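Local structure of conserved exported protein (Bacteroides fragilis, 3CLW) at residues Val439-Asn444 / Val491-Val496; Gln17-Phe22 / Phe401-Gly406. The protein probably hydrolyses O-glycosidic bonds, as expected of a family 30 glycoside hydrolase, although its substrate is not known. All coordinates share one frame; numbering follows the deposited sequence.

In the fold
Both contacts lie where the barrel of this probable glycosidase meets its C-terminal beta domain, with centres about 15 Å apart. Contact 2 holds the loop 401-406, which follows helix 391-400, against the bent strand 6-25, and contact 1 pairs strands 438-444 and 490-495 of the beta domain. They touch through the start of that loop: CD2 of Phe-402 packs 3.7 Å from CG2 of Thr-493, and CG2 of Val-403 lies 3.9 Å from CG1 of Val-439. The loop thus presents Val-403 both to the barrel side and to the beta domain. Contact 2 is nearer the centre of the chain, about 13 Å from it against about 21 Å for contact 1.

Contact 1. Residues Val439-Asn444 / Val491-Val496; sequences VTVAIN and VATIVV
Val-441 and Val-491 meet methyl to methyl, CG1 to CG1 at 3.7 Å, on the densely packed side of two antiparallel strands. In both residues CG1 is anti to the backbone N (chi1 -178° in Val-441), which lays it beside the carbonyl carbon and turns it across to the other strand. The other methyl of Val-441, CG2, rests 3.7 Å from OG1 of Thr-493, whose own CG2 reaches CG1 of Val-439 at 3.8 Å. Branched side chains suit this face, since they fill the interval between non-hydrogen-bonded pairs, and Ile-443 extends the row alongside Val-491 toward helix 328-347. Helix 391-400 also packs here, and Asn-398 offers its carbonyl O to OG1 of Thr-493, so a hydroxyl is tolerated among the methyls. The strands belong to the C-terminal beta domain that accompanies the barrel in family 30 enzymes, and the pairs Thr-440/Ile-494 and Ala-442/Ala-492 each close a ring of two backbone hydrogen bonds, such as N of Ala-442 to O of Ala-492 at 2.8 Å. On the alanine face the strands meet more sparsely, CB of Ala-442 touching just O of Ala-492, while strand 461-467 packs against Ala-492 and Ile-494. A water at the Thr-440/Ile-494 end lies 2.7 Å from OG1 of Thr-440, also bonded to Ser-431, and donates to O of Ile-494, 2.9 Å away. Beyond it the partly exposed Val-495 and Val-496 form the open side.

Contact 2. Residues Gln17-Phe22 / Phe401-Gly406; sequences QEIDNF and FFVRPG
Ile-19 and Val-403 cross at about a right angle, with CG1 of the isoleucine 3.7 Å from CG1 of the valine. Val-403 CG1 is anti to its backbone N (chi1 -171°), which directs this methyl at the isoleucine branch. Phe-22 approaches the same valine with its ring: CE2 is 3.9 Å from Val-403 CB, and O of Val-403 sits at the ring edge, near its plane, 3.6 Å from CE2. Beside this apolar patch the backbone is pinned by one nearly straight hydrogen bond, N of Gly-406 to O of Ile-19, 2.8 Å long with an angle of 171° at the hydrogen. Glycine suits the turn there because its positive phi of 104° would press a CB against the preceding carbonyl. The ring of Pro-405 slides over the next carbonyl, its CB 3.4 Å from O of Asp-20. Further out, Lys-307 makes salt bridges with both Glu-18 and Asp-20, and Trp-309 also holds the aspartate; Tyr-399 and Ser-400 flank Phe-22. A loop thus docks on a kink between strand pieces 17-18 and 21-22, where the parallel barrel of the TIM-barrel clan adjoins the beta domain.

Contact 1. Residues Val439-Asn444 / Val491-Val496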
loop_
_atom_site.group_PDB
_atom_site.type_symbol
_atom_site.label_atom_id
_atom_site.label_comp_id
_atom_site.label_asym_id
_atom_site.label_seq_id
_atom_site.Cartn_x
_atom_site.Cartn_y
_atom_site.Cartn_z
ATOM N N VAL A 439 -12.729 16.101 -6.676
ATOM C CA VAL A 439 -12.733 15.457 -5.374
ATOM C C VAL A 439 -11.739 16.160 -4.461
ATOM O O VAL A 439 -10.565 16.278 -4.779
ATOM C CB VAL A 439 -12.335 13.940 -5.501
ATOM C CG1 VAL A 439 -12.154 13.277 -4.119
ATOM C CG2 VAL A 439 -13.334 13.167 -6.387
ATOM N N THR A 440 -12.214 16.637 -3.328
ATOM C CA THR A 440 -11.364 17.319 -2.373
ATOM C C THR A 440 -11.428 16.603 -1.011
ATOM O O THR A 440 -12.501 16.234 -0.535
ATOM C CB THR A 440 -11.781 18.802 -2.284
ATOM O OG1 THR A 440 -11.683 19.380 -3.596
ATOM C CG2 THR A 440 -10.900 19.558 -1.358
ATOM N N VAL A 441 -10.275 16.367 -0.410
ATOM C CA VAL A 441 -10.241 15.664 0.862
ATOM C C VAL A 441 -9.533 16.549 1.858
ATOM O O VAL A 441 -8.372 16.909 1.656
ATOM C CB VAL A 441 -9.541 14.271 0.764
ATOM C CG1 VAL A 441 -9.576 13.546 2.094
ATOM C CG2 VAL A 441 -10.177 13.407 -0.312
ATOM N N ALA A 442 -10.252 16.904 2.913
ATOM C CA ALA A 442 -9.796 17.830 3.922
ATOM C C ALA A 442 -9.650 17.136 5.249
ATOM O O ALA A 442 -10.589 16.507 5.742
ATOM C CB ALA A 442 -10.769 18.998 4.046
ATOM N N ILE A 443 -8.467 17.230 5.832
ATOM C CA ILE A 443 -8.271 16.701 7.179
ATOM C C ILE A 443 -8.225 17.836 8.160
ATOM O O ILE A 443 -7.355 18.708 8.049
ATOM C CB ILE A 443 -6.957 15.892 7.326
ATOM C CG1 ILE A 443 -6.847 14.840 6.222
ATOM C CG2 ILE A 443 -6.859 15.274 8.741
ATOM C CD1 ILE A 443 -5.462 14.241 6.106
ATOM N N ASN A 444 -9.148 17.808 9.127
ATOM C CA ASN A 444 -9.098 18.721 10.256
ATOM C C ASN A 444 -8.422 18.067 11.463
ATOM O O ASN A 444 -9.064 17.376 12.277
ATOM C CB ASN A 444 -10.489 19.250 10.617
ATOM C CG ASN A 444 -10.431 20.381 11.652
ATOM O OD1 ASN A 444 -9.391 20.638 12.253
ATOM N ND2 ASN A 444 -11.548 21.050 11.856
ATOM N N VAL A 491 -12.075 13.810 8.884
ATOM C CA VAL A 491 -11.732 13.844 7.472
ATOM C C VAL A 491 -13.000 14.013 6.645
ATOM O O VAL A 491 -13.966 13.288 6.837
ATOM C CB VAL A 491 -10.992 12.570 7.024
ATOM C CG1 VAL A 491 -10.383 12.789 5.652
ATOM C CG2 VAL A 491 -9.923 12.207 8.022
ATOM N N ALA A 492 -13.016 14.988 5.749
ATOM C CA ALA A 492 -14.180 15.206 4.857
ATOM C C ALA A 492 -13.760 15.025 3.426
ATOM O O ALA A 492 -12.699 15.499 3.032
ATOM C CB ALA A 492 -14.759 16.604 5.032
ATOM N N THR A 493 -14.572 14.309 2.661
ATOM C CA THR A 493 -14.448 14.337 1.218
ATOM C C THR A 493 -15.599 15.142 0.637
ATOM O O THR A 493 -16.762 14.916 1.008
ATOM C CB THR A 493 -14.423 12.954 0.635
ATOM O OG1 THR A 493 -13.353 12.260 1.268
ATOM C CG2 THR A 493 -14.160 13.010 -0.886
ATOM N N ILE A 494 -15.236 16.078 -0.257
ATOM C CA ILE A 494 -16.172 16.942 -0.950
ATOM C C ILE A 494 -16.100 16.676 -2.445
ATOM O O ILE A 494 -15.043 16.859 -3.081
ATOM C CB ILE A 494 -15.911 18.449 -0.624
ATOM C CG1 ILE A 494 -15.979 18.715 0.899
ATOM C CG2 ILE A 494 -16.896 19.343 -1.375
ATOM C CD1 ILE A 494 -14.622 18.877 1.578
ATOM N N VAL A 495 -17.225 16.236 -3.006
ATOM C CA VAL A 495 -17.293 15.849 -4.419
ATOM C C VAL A 495 -18.131 16.834 -5.223
ATOM O O VAL A 495 -19.310 17.027 -4.928
ATOM C CB VAL A 495 -17.904 14.425 -4.605
ATOM C CG1 VAL A 495 -17.881 14.034 -6.064
ATOM C CG2 VAL A 495 -17.164 13.400 -3.763
ATOM N N VAL A 496 -17.542 17.411 -6.269
ATOM C CA VAL A 496 -18.215 18.466 -7.052
ATOM C C VAL A 496 -18.734 18.008 -8.428
ATOM O O VAL A 496 -17.983 17.390 -9.189
ATOM C CB VAL A 496 -17.321 19.710 -7.170
ATOM C CG1 VAL A 496 -17.945 20.747 -8.106
ATOM C CG2 VAL A 496 -17.078 20.298 -5.770
HETATM O O HOH W 1 -14.159 19.220 -4.546
#

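Contact 2. Residues Gln17-Phe22 / Phe401-Gly406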
loop_
_atom_site.group_PDB
_atom_site.type_symbol
_atom_site.label_atom_id
_atom_site.label_comp_id
_atom_site.label_asym_id
_atom_site.label_seq_id
_atom_site.Cartn_x
_atom_site.Cartn_y
_atom_site.Cartn_z
ATOM N N GLN A 17 0.604 14.716 -10.267
ATOM C CA GLN A 17 0.730 13.293 -10.646
ATOM C C GLN A 17 -0.617 12.668 -11.046
ATOM O O GLN A 17 -1.676 13.149 -10.661
ATOM C CB GLN A 17 1.398 12.460 -9.522
ATOM C CG GLN A 17 0.457 12.031 -8.342
ATOM C CD GLN A 17 0.310 13.089 -7.267
ATOM O OE1 GLN A 17 0.549 14.275 -7.507
ATOM N NE2 GLN A 17 -0.056 12.663 -6.052
ATOM N N GLU A 18 -0.531 11.605 -11.840
ATOM C CA GLU A 18 -1.641 10.722 -12.134
ATOM C C GLU A 18 -1.790 9.708 -10.981
ATOM O O GLU A 18 -0.786 9.203 -10.472
ATOM C CB GLU A 18 -1.345 9.991 -13.437
ATOM C CG GLU A 18 -2.417 9.027 -13.925
ATOM C CD GLU A 18 -1.965 8.259 -15.175
ATOM O OE1 GLU A 18 -0.820 7.718 -15.186
ATOM O OE2 GLU A 18 -2.740 8.202 -16.155
ATOM N N ILE A 19 -3.031 9.427 -10.576
ATOM C CA ILE A 19 -3.301 8.395 -9.552
ATOM C C ILE A 19 -3.364 7.007 -10.187
ATOM O O ILE A 19 -4.080 6.795 -11.168
ATOM C CB ILE A 19 -4.615 8.641 -8.769
ATOM C CG1 ILE A 19 -4.687 10.060 -8.176
ATOM C CG2 ILE A 19 -4.812 7.580 -7.672
ATOM C CD1 ILE A 19 -3.682 10.309 -7.039
ATOM N N ASP A 20 -2.590 6.073 -9.639
ATOM C CA ASP A 20 -2.638 4.674 -10.057
ATOM C C ASP A 20 -3.694 3.903 -9.244
ATOM O O ASP A 20 -4.599 3.334 -9.815
ATOM C CB ASP A 20 -1.261 4.011 -9.898
ATOM C CG ASP A 20 -0.202 4.591 -10.853
ATOM O OD1 ASP A 20 -0.577 5.078 -11.932
ATOM O OD2 ASP A 20 0.996 4.552 -10.518
ATOM N N ASN A 21 -3.562 3.873 -7.916
ATOM C CA ASN A 21 -4.464 3.047 -7.072
ATOM C C ASN A 21 -4.329 3.362 -5.605
ATOM O O ASN A 21 -3.444 4.110 -5.196
ATOM C CB ASN A 21 -4.178 1.546 -7.251
ATOM C CG ASN A 21 -2.732 1.153 -6.864
ATOM O OD1 ASN A 21 -2.395 1.039 -5.678
ATOM N ND2 ASN A 21 -1.884 0.922 -7.870
ATOM N N PHE A 22 -5.220 2.757 -4.829
ATOM C CA PHE A 22 -5.044 2.567 -3.409
ATOM C C PHE A 22 -5.169 1.065 -3.234
ATOM O O PHE A 22 -5.950 0.404 -3.921
ATOM C CB PHE A 22 -6.126 3.328 -2.633
ATOM C CG PHE A 22 -5.947 4.843 -2.682
ATOM C CD1 PHE A 22 -5.256 5.509 -1.659
ATOM C CD2 PHE A 22 -6.424 5.574 -3.762
ATOM C CE1 PHE A 22 -5.060 6.882 -1.718
ATOM C CE2 PHE A 22 -6.232 6.935 -3.833
ATOM C CZ PHE A 22 -5.546 7.598 -2.813
ATOM N N PHE A 401 -12.145 5.636 -2.067
ATOM C CA PHE A 401 -13.502 5.414 -2.662
ATOM C C PHE A 401 -13.806 6.460 -3.762
ATOM O O PHE A 401 -14.505 6.173 -4.726
ATOM C CB PHE A 401 -14.588 5.428 -1.537
ATOM C CG PHE A 401 -15.997 5.092 -1.997
ATOM C CD1 PHE A 401 -16.486 3.794 -1.906
ATOM C CD2 PHE A 401 -16.856 6.085 -2.464
ATOM C CE1 PHE A 401 -17.836 3.475 -2.289
ATOM C CE2 PHE A 401 -18.198 5.783 -2.874
ATOM C CZ PHE A 401 -18.678 4.478 -2.782
ATOM N N PHE A 402 -13.233 7.661 -3.603
ATOM C CA PHE A 402 -13.491 8.811 -4.473
ATOM C C PHE A 402 -12.324 9.200 -5.442
ATOM O O PHE A 402 -12.546 9.737 -6.535
ATOM C CB PHE A 402 -13.861 9.992 -3.583
ATOM C CG PHE A 402 -15.122 9.774 -2.783
ATOM C CD1 PHE A 402 -16.371 9.884 -3.396
ATOM C CD2 PHE A 402 -15.058 9.440 -1.425
ATOM C CE1 PHE A 402 -17.544 9.691 -2.669
ATOM C CE2 PHE A 402 -16.209 9.231 -0.695
ATOM C CZ PHE A 402 -17.467 9.352 -1.321
ATOM N N VAL A 403 -11.094 8.905 -5.036
ATOM C CA VAL A 403 -9.904 9.189 -5.855
ATOM C C VAL A 403 -9.536 7.966 -6.710
ATOM O O VAL A 403 -8.821 7.073 -6.265
ATOM C CB VAL A 403 -8.692 9.705 -4.996
ATOM C CG1 VAL A 403 -7.557 10.206 -5.917
ATOM C CG2 VAL A 403 -9.124 10.857 -4.078
ATOM N N ARG A 404 -10.051 7.937 -7.927
ATOM C CA ARG A 404 -10.031 6.735 -8.777
ATOM C C ARG A 404 -8.850 6.701 -9.767
ATOM O O ARG A 404 -8.330 7.756 -10.141
ATOM C CB ARG A 404 -11.334 6.671 -9.586
ATOM C CG ARG A 404 -12.609 6.573 -8.785
ATOM C CD ARG A 404 -13.004 5.114 -8.635
ATOM N NE ARG A 404 -12.645 4.669 -7.326
ATOM C CZ ARG A 404 -12.746 3.429 -6.897
ATOM N NH1 ARG A 404 -13.124 2.434 -7.685
ATOM N NH2 ARG A 404 -12.379 3.194 -5.658
ATOM N N PRO A 405 -8.440 5.498 -10.206
ATOM C CA PRO A 405 -7.327 5.375 -11.176
ATOM C C PRO A 405 -7.488 6.304 -12.366
ATOM O O PRO A 405 -8.534 6.335 -12.974
ATOM C CB PRO A 405 -7.423 3.918 -11.647
ATOM C CG PRO A 405 -7.989 3.199 -10.462
ATOM C CD PRO A 405 -8.953 4.177 -9.795
ATOM N N GLY A 406 -6.462 7.064 -12.694
ATOM C CA GLY A 406 -6.516 7.914 -13.889
ATOM C C GLY A 406 -6.743 9.376 -13.545
ATOM O O GLY A 406 -6.456 10.240 -14.350
#